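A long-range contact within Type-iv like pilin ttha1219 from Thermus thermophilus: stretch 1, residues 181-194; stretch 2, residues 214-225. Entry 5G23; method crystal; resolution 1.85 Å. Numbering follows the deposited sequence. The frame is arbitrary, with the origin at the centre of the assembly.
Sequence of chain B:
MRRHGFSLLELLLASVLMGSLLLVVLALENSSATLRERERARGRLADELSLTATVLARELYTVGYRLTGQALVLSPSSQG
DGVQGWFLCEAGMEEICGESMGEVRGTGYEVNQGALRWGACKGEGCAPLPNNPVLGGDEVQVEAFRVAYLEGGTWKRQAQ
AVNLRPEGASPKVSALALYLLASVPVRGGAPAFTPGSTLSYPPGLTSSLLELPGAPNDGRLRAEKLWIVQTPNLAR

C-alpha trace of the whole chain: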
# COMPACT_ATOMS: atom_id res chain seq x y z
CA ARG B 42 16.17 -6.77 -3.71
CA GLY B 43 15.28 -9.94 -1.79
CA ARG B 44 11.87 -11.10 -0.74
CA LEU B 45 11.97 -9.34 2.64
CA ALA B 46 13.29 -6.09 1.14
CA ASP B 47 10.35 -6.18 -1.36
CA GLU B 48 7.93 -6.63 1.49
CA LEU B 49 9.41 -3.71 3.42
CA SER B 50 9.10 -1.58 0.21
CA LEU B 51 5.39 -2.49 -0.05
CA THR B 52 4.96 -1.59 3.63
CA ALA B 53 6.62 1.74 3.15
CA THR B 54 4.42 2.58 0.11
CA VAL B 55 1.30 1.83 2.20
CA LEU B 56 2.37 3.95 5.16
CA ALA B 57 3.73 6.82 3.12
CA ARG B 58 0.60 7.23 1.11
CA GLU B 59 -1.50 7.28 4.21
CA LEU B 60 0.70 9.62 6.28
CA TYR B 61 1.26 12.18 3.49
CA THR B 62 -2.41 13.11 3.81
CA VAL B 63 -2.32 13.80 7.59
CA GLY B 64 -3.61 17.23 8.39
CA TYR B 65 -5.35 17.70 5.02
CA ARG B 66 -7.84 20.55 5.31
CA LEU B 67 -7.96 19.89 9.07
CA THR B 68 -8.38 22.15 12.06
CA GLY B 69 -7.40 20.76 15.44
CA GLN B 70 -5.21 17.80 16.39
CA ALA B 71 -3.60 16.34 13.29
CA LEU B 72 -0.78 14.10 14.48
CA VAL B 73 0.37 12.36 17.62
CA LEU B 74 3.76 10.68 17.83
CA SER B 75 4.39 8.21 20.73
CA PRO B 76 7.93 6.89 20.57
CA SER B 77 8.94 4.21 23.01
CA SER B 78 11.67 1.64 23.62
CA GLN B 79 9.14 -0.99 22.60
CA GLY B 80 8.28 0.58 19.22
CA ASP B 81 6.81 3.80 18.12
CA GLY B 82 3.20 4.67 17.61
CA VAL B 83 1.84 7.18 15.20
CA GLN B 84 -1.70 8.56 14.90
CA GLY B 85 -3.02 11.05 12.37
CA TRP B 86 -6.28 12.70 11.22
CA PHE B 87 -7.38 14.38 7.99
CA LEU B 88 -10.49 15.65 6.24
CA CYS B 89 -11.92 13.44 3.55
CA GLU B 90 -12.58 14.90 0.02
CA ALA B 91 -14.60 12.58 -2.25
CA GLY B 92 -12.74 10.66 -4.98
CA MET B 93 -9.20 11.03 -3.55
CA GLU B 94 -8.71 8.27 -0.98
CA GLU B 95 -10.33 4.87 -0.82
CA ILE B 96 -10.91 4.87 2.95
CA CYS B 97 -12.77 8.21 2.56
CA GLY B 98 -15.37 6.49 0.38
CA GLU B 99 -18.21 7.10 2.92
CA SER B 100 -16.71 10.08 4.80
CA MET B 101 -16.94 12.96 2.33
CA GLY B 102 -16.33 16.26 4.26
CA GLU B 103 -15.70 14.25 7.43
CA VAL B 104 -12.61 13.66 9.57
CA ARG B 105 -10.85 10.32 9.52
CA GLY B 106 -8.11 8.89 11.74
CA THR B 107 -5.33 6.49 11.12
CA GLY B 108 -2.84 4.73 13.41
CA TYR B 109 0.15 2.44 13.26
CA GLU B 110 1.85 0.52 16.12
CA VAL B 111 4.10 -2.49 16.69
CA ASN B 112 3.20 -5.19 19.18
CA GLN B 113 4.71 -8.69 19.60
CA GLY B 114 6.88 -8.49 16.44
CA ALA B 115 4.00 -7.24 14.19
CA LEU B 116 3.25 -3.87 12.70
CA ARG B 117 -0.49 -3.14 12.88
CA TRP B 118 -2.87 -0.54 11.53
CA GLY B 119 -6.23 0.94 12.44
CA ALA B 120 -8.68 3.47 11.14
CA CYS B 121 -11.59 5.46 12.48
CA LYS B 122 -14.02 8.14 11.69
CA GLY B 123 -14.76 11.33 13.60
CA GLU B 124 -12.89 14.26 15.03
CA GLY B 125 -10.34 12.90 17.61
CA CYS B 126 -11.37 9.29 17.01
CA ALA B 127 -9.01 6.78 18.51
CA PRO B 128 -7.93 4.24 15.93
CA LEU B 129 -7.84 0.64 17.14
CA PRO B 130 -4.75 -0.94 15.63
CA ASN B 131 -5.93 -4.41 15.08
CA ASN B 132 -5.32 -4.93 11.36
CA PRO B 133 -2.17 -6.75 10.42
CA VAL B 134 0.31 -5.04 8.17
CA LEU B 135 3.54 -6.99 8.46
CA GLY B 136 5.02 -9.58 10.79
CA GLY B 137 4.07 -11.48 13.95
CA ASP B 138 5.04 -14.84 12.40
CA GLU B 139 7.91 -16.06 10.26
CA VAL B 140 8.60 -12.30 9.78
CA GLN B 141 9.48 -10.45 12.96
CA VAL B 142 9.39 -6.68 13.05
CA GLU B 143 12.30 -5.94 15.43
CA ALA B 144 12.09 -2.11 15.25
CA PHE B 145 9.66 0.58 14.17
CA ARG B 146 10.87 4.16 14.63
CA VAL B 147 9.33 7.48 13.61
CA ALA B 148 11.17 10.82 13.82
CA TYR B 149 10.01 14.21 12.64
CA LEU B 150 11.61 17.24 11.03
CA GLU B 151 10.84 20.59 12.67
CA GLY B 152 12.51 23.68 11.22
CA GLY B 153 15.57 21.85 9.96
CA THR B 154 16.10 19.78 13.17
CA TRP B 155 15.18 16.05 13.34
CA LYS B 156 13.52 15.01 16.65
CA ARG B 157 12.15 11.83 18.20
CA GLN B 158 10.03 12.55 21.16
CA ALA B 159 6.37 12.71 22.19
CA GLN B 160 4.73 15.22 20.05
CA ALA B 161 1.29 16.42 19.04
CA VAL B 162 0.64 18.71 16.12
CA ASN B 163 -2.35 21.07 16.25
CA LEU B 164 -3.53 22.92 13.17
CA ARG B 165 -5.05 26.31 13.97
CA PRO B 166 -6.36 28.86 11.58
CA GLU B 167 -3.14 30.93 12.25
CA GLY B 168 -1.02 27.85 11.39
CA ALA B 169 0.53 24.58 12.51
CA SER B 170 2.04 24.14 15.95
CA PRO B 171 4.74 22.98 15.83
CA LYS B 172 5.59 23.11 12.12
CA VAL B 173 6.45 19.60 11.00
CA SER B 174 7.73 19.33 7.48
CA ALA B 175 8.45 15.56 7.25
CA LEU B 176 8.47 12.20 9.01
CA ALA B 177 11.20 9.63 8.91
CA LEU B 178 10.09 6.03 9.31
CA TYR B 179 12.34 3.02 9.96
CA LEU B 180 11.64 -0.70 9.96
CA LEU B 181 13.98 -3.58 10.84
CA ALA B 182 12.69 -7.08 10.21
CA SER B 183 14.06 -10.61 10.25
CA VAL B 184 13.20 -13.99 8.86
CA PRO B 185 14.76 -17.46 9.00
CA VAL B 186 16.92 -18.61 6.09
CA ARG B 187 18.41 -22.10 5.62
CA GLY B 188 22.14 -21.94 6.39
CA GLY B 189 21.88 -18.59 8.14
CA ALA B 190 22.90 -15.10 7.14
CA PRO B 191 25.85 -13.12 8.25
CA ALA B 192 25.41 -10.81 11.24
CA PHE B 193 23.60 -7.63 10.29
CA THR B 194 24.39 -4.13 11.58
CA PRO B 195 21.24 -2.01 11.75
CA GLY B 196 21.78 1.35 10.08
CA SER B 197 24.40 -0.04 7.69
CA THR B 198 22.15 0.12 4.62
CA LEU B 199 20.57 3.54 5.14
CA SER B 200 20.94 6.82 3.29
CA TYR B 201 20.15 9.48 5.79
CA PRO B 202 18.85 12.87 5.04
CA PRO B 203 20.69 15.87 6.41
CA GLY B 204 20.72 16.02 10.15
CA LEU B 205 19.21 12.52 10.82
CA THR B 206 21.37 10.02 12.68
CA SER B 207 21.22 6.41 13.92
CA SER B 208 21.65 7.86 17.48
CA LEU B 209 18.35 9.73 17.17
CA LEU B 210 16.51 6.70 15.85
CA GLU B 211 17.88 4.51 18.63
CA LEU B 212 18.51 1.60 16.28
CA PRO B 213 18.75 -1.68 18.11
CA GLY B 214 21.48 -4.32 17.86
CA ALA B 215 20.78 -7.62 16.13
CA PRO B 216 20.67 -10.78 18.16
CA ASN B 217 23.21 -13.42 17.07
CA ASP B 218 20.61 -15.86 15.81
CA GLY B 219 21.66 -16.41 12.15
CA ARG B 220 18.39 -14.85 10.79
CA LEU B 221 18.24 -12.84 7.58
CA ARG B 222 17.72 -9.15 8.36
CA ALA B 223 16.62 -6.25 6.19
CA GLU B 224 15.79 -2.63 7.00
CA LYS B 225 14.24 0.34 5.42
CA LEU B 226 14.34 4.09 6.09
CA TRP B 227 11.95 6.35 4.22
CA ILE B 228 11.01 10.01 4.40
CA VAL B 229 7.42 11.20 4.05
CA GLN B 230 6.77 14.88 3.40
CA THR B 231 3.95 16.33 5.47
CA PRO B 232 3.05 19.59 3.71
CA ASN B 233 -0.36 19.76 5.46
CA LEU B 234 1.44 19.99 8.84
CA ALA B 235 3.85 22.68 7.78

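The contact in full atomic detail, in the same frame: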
# COMPACT_ATOMS: atom_id res chain seq x y z
N LEU B 181 13.04 -2.46 10.87
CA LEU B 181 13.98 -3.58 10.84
C LEU B 181 13.16 -4.84 11.00
O LEU B 181 12.34 -4.94 11.90
CB LEU B 181 14.99 -3.47 11.94
CG LEU B 181 15.96 -4.59 12.09
CD1 LEU B 181 16.94 -4.67 10.96
CD2 LEU B 181 16.73 -4.44 13.42
N ALA B 182 13.39 -5.82 10.13
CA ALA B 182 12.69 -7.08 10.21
C ALA B 182 13.68 -8.20 9.98
O ALA B 182 14.73 -8.04 9.36
CB ALA B 182 11.55 -7.16 9.21
N SER B 183 13.28 -9.37 10.46
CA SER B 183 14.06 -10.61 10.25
C SER B 183 13.19 -11.76 9.88
O SER B 183 12.00 -11.85 10.23
CB SER B 183 14.86 -10.97 11.53
OG SER B 183 14.00 -11.43 12.60
N VAL B 184 13.83 -12.71 9.22
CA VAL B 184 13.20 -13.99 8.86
C VAL B 184 14.24 -15.10 8.88
O VAL B 184 15.45 -14.84 8.63
CB VAL B 184 12.62 -13.99 7.39
CG1 VAL B 184 11.39 -13.15 7.25
CG2 VAL B 184 13.65 -13.62 6.37
N PRO B 185 13.81 -16.34 9.11
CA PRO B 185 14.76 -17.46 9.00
C PRO B 185 15.20 -17.70 7.57
O PRO B 185 14.41 -17.43 6.66
CB PRO B 185 13.98 -18.67 9.48
CG PRO B 185 12.71 -18.17 10.04
CD PRO B 185 12.46 -16.79 9.45
N VAL B 186 16.41 -18.20 7.40
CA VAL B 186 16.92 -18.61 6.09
C VAL B 186 17.82 -19.82 6.29
O VAL B 186 18.67 -19.85 7.19
CB VAL B 186 17.61 -17.41 5.38
CG1 VAL B 186 18.92 -17.02 6.06
CG2 VAL B 186 17.88 -17.75 3.90
N ARG B 187 17.64 -20.84 5.46
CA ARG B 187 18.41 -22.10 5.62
C ARG B 187 19.89 -21.80 5.43
O ARG B 187 20.28 -21.11 4.49
CB ARG B 187 17.98 -23.22 4.67
CG ARG B 187 18.41 -24.62 5.19
CD ARG B 187 17.68 -25.91 4.83
NE ARG B 187 18.28 -27.06 5.55
CZ ARG B 187 17.91 -27.54 6.75
NH1 ARG B 187 16.89 -27.02 7.43
NH2 ARG B 187 18.55 -28.57 7.26
N GLY B 188 20.68 -22.17 6.41
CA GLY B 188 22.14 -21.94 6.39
C GLY B 188 22.56 -20.66 7.09
O GLY B 188 23.75 -20.46 7.36
N GLY B 189 21.60 -19.81 7.40
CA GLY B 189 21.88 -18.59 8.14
C GLY B 189 22.35 -17.48 7.26
O GLY B 189 22.67 -17.68 6.08
N ALA B 190 22.40 -16.29 7.83
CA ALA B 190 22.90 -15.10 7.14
C ALA B 190 23.95 -14.50 8.00
O ALA B 190 23.96 -14.66 9.23
CB ALA B 190 21.76 -14.14 6.92
N PRO B 191 24.88 -13.79 7.40
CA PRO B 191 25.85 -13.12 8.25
C PRO B 191 25.22 -12.06 9.14
O PRO B 191 24.17 -11.51 8.82
CB PRO B 191 26.87 -12.53 7.26
CG PRO B 191 26.21 -12.56 5.92
CD PRO B 191 25.01 -13.48 5.97
N ALA B 192 25.89 -11.77 10.24
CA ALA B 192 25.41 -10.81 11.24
C ALA B 192 25.16 -9.41 10.64
O ALA B 192 26.00 -8.87 9.86
CB ALA B 192 26.41 -10.72 12.38
N PHE B 193 23.99 -8.86 10.92
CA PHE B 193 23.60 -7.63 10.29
C PHE B 193 23.78 -6.49 11.30
O PHE B 193 23.56 -6.67 12.47
CB PHE B 193 22.14 -7.75 9.86
CG PHE B 193 21.65 -6.58 9.15
CD1 PHE B 193 22.00 -6.38 7.82
CD2 PHE B 193 20.82 -5.65 9.79
CE1 PHE B 193 21.54 -5.29 7.13
CE2 PHE B 193 20.36 -4.56 9.11
CZ PHE B 193 20.72 -4.36 7.79
N THR B 194 24.24 -5.35 10.79
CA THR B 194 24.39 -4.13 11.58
C THR B 194 23.29 -3.12 11.20
O THR B 194 23.34 -2.50 10.13
CB THR B 194 25.77 -3.46 11.41
OG1 THR B 194 26.78 -4.41 11.77
CG2 THR B 194 25.88 -2.26 12.35
N GLY B 214 20.46 -3.36 18.32
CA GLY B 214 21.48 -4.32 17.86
C GLY B 214 20.71 -5.48 17.23
O GLY B 214 19.50 -5.43 17.09
N ALA B 215 21.43 -6.44 16.71
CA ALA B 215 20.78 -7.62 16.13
C ALA B 215 21.21 -8.84 16.90
O ALA B 215 22.43 -9.06 17.08
CB ALA B 215 21.08 -7.71 14.64
N PRO B 216 20.25 -9.59 17.42
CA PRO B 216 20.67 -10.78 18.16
C PRO B 216 21.41 -11.76 17.22
O PRO B 216 21.18 -11.75 16.03
CB PRO B 216 19.36 -11.36 18.68
CG PRO B 216 18.27 -10.62 18.04
CD PRO B 216 18.80 -9.40 17.36
N ASN B 217 22.34 -12.51 17.79
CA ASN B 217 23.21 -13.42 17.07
C ASN B 217 22.50 -14.77 16.85
O ASN B 217 22.82 -15.78 17.47
CB ASN B 217 24.48 -13.63 17.89
CG ASN B 217 25.54 -14.43 17.17
OD1 ASN B 217 25.57 -14.50 15.94
ND2 ASN B 217 26.44 -15.01 17.94
N ASP B 218 21.47 -14.72 15.99
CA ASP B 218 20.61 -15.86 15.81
C ASP B 218 20.60 -16.36 14.37
O ASP B 218 19.79 -17.27 14.06
CB ASP B 218 19.22 -15.48 16.20
CG ASP B 218 18.68 -14.32 15.38
OD1 ASP B 218 19.29 -13.92 14.31
OD2 ASP B 218 17.70 -13.71 15.82
N GLY B 219 21.54 -15.89 13.52
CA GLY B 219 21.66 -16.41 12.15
C GLY B 219 20.54 -15.97 11.20
O GLY B 219 20.52 -16.32 10.02
N ARG B 220 19.53 -15.23 11.67
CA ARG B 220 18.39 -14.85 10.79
C ARG B 220 18.78 -13.85 9.72
O ARG B 220 19.73 -13.05 9.90
CB ARG B 220 17.25 -14.32 11.63
CG ARG B 220 16.57 -15.42 12.42
CD ARG B 220 15.62 -14.88 13.43
NE ARG B 220 14.45 -14.27 12.86
CZ ARG B 220 13.24 -14.84 12.73
NH1 ARG B 220 13.06 -16.10 12.95
NH2 ARG B 220 12.23 -14.12 12.28
N LEU B 221 18.07 -13.88 8.60
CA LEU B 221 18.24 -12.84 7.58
C LEU B 221 17.54 -11.57 8.05
O LEU B 221 16.37 -11.61 8.41
CB LEU B 221 17.60 -13.29 6.27
CG LEU B 221 17.72 -12.44 5.01
CD1 LEU B 221 17.53 -13.24 3.73
CD2 LEU B 221 16.59 -11.45 5.04
N ARG B 222 18.25 -10.45 7.97
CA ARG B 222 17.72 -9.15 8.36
C ARG B 222 17.73 -8.18 7.22
O ARG B 222 18.62 -8.23 6.36
CB ARG B 222 18.46 -8.56 9.53
CG ARG B 222 18.02 -9.16 10.83
CD ARG B 222 18.77 -8.66 12.08
NE ARG B 222 18.07 -9.34 13.18
CZ ARG B 222 18.25 -10.61 13.58
NH1 ARG B 222 19.31 -11.32 13.21
NH2 ARG B 222 17.40 -11.15 14.44
N ALA B 223 16.68 -7.35 7.17
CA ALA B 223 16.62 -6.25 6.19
C ALA B 223 15.95 -5.04 6.88
O ALA B 223 15.20 -5.21 7.84
CB ALA B 223 15.81 -6.63 4.99
N GLU B 224 16.31 -3.87 6.42
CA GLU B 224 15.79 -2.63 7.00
C GLU B 224 15.41 -1.63 5.95
O GLU B 224 15.80 -1.75 4.78
CB GLU B 224 16.82 -2.02 7.95
CG GLU B 224 18.06 -1.48 7.17
CD GLU B 224 19.19 -0.98 8.03
OE1 GLU B 224 19.08 -0.97 9.29
OE2 GLU B 224 20.25 -0.66 7.41
N LYS B 225 14.60 -0.65 6.32
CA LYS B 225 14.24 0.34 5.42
C LYS B 225 14.00 1.65 6.17
O LYS B 225 13.32 1.66 7.17
CB LYS B 225 13.01 -0.03 4.61
CG LYS B 225 12.88 0.88 3.38
CD LYS B 225 11.69 0.49 2.57
CE LYS B 225 11.50 1.41 1.39
NZ LYS B 225 12.54 1.13 0.37
O HOH W 1 22.21 -13.15 11.03
O HOH W 2 21.22 -10.90 9.05
O HOH W 3 21.95 -10.48 12.09

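The contact is built on a short antiparallel ladder, and its side chains are sorted by the sheet. Strand 181-184 runs against strand 221-225, and two pairs carry the hydrogen bonds. Ala-182 N donates to Ala-223 O at 3.0 Å and Ala-223 N returns the bond to Ala-182 O at 3.0 Å; Val-184 N reaches Leu-221 O at 2.9 Å, and Leu-221 N reaches Val-184 O at 2.8 Å. In all, 919 Å² is buried between the stretches.

Alternation then sets the chemistry of each face. Ala-182, Val-184, Leu-221 and Ala-223 share one face, all small or aliphatic. Val-184, at chi1 m, brings CG2 to 3.9 Å from CD2 of Leu-221, whose chi1 is t. Leu-221 also serves the loop beyond the ladder: its CB lies 4.0 Å from Val-186 CG1 and 4.3 Å from Ala-190 CB, so one leucine joins strand to loop.

The other face, with Leu-181, Ser-183, Arg-222 and Glu-224, mixes polar groups with aliphatic stems. Ser-183 is small enough to let Arg-222 extend past it: with chi1 m and chi2 and chi3 both t, the arginine passes its CG 3.7 Å from Ser-183 CB, and that CB sits over one face of the guanidinium. The extended chain ends at Asp-218, where Arg-222 NH1 meets OD1 of Asp-218 at 2.8 Å in a salt bridge and Arg-222 NH2 bonds Asp-218 OD2 at 2.9 Å. Asp-218, at chi1 p, also accepts from the backbone, Arg-220 N to Asp-218 OD1 being 3.0 Å, so a single carboxylate ties the loop to the start of the strand.

Arg-220 takes a different shape. Its CB points sideways, but chi1 m, chi2 t and a bend at chi3 p bring the guanidinium to Ser-183, where Arg-220 NE donates to Ser-183 OG at 2.9 Å and Arg-220 NH2 to the same OG at 3.2 Å. The serine, at chi1 p, lies at the guanidinium edge, where the N-H groups point, while Val-184 CA and Pro-185 CD cover one of its faces, a place suited to nonpolar atoms.

Glycines shape the return of the chain. A type II turn runs from Val-186 to Gly-189, closed by Gly-189 N to Val-186 O at 2.9 Å; the backbone angles of Gly-188 and Gly-189 would jam a CB against the preceding carbonyl. Gly-219 has positive phi, and its O accepts from Ala-190 N at 2.9 Å.

Phe-193, chi1 t, points toward the second stretch and has the largest covered area, 100 Å². Arg-222 O lies over one ring face, Phe-193 CD2 is 3.8 Å from Arg-222 CB, and Glu-224 CD sits at the ring edge, 3.7 Å from Phe-193 CZ. Water 3 links the stretches, accepting from Phe-193 N at 2.9 Å and from Arg-222 NH1 at 3.0 Å.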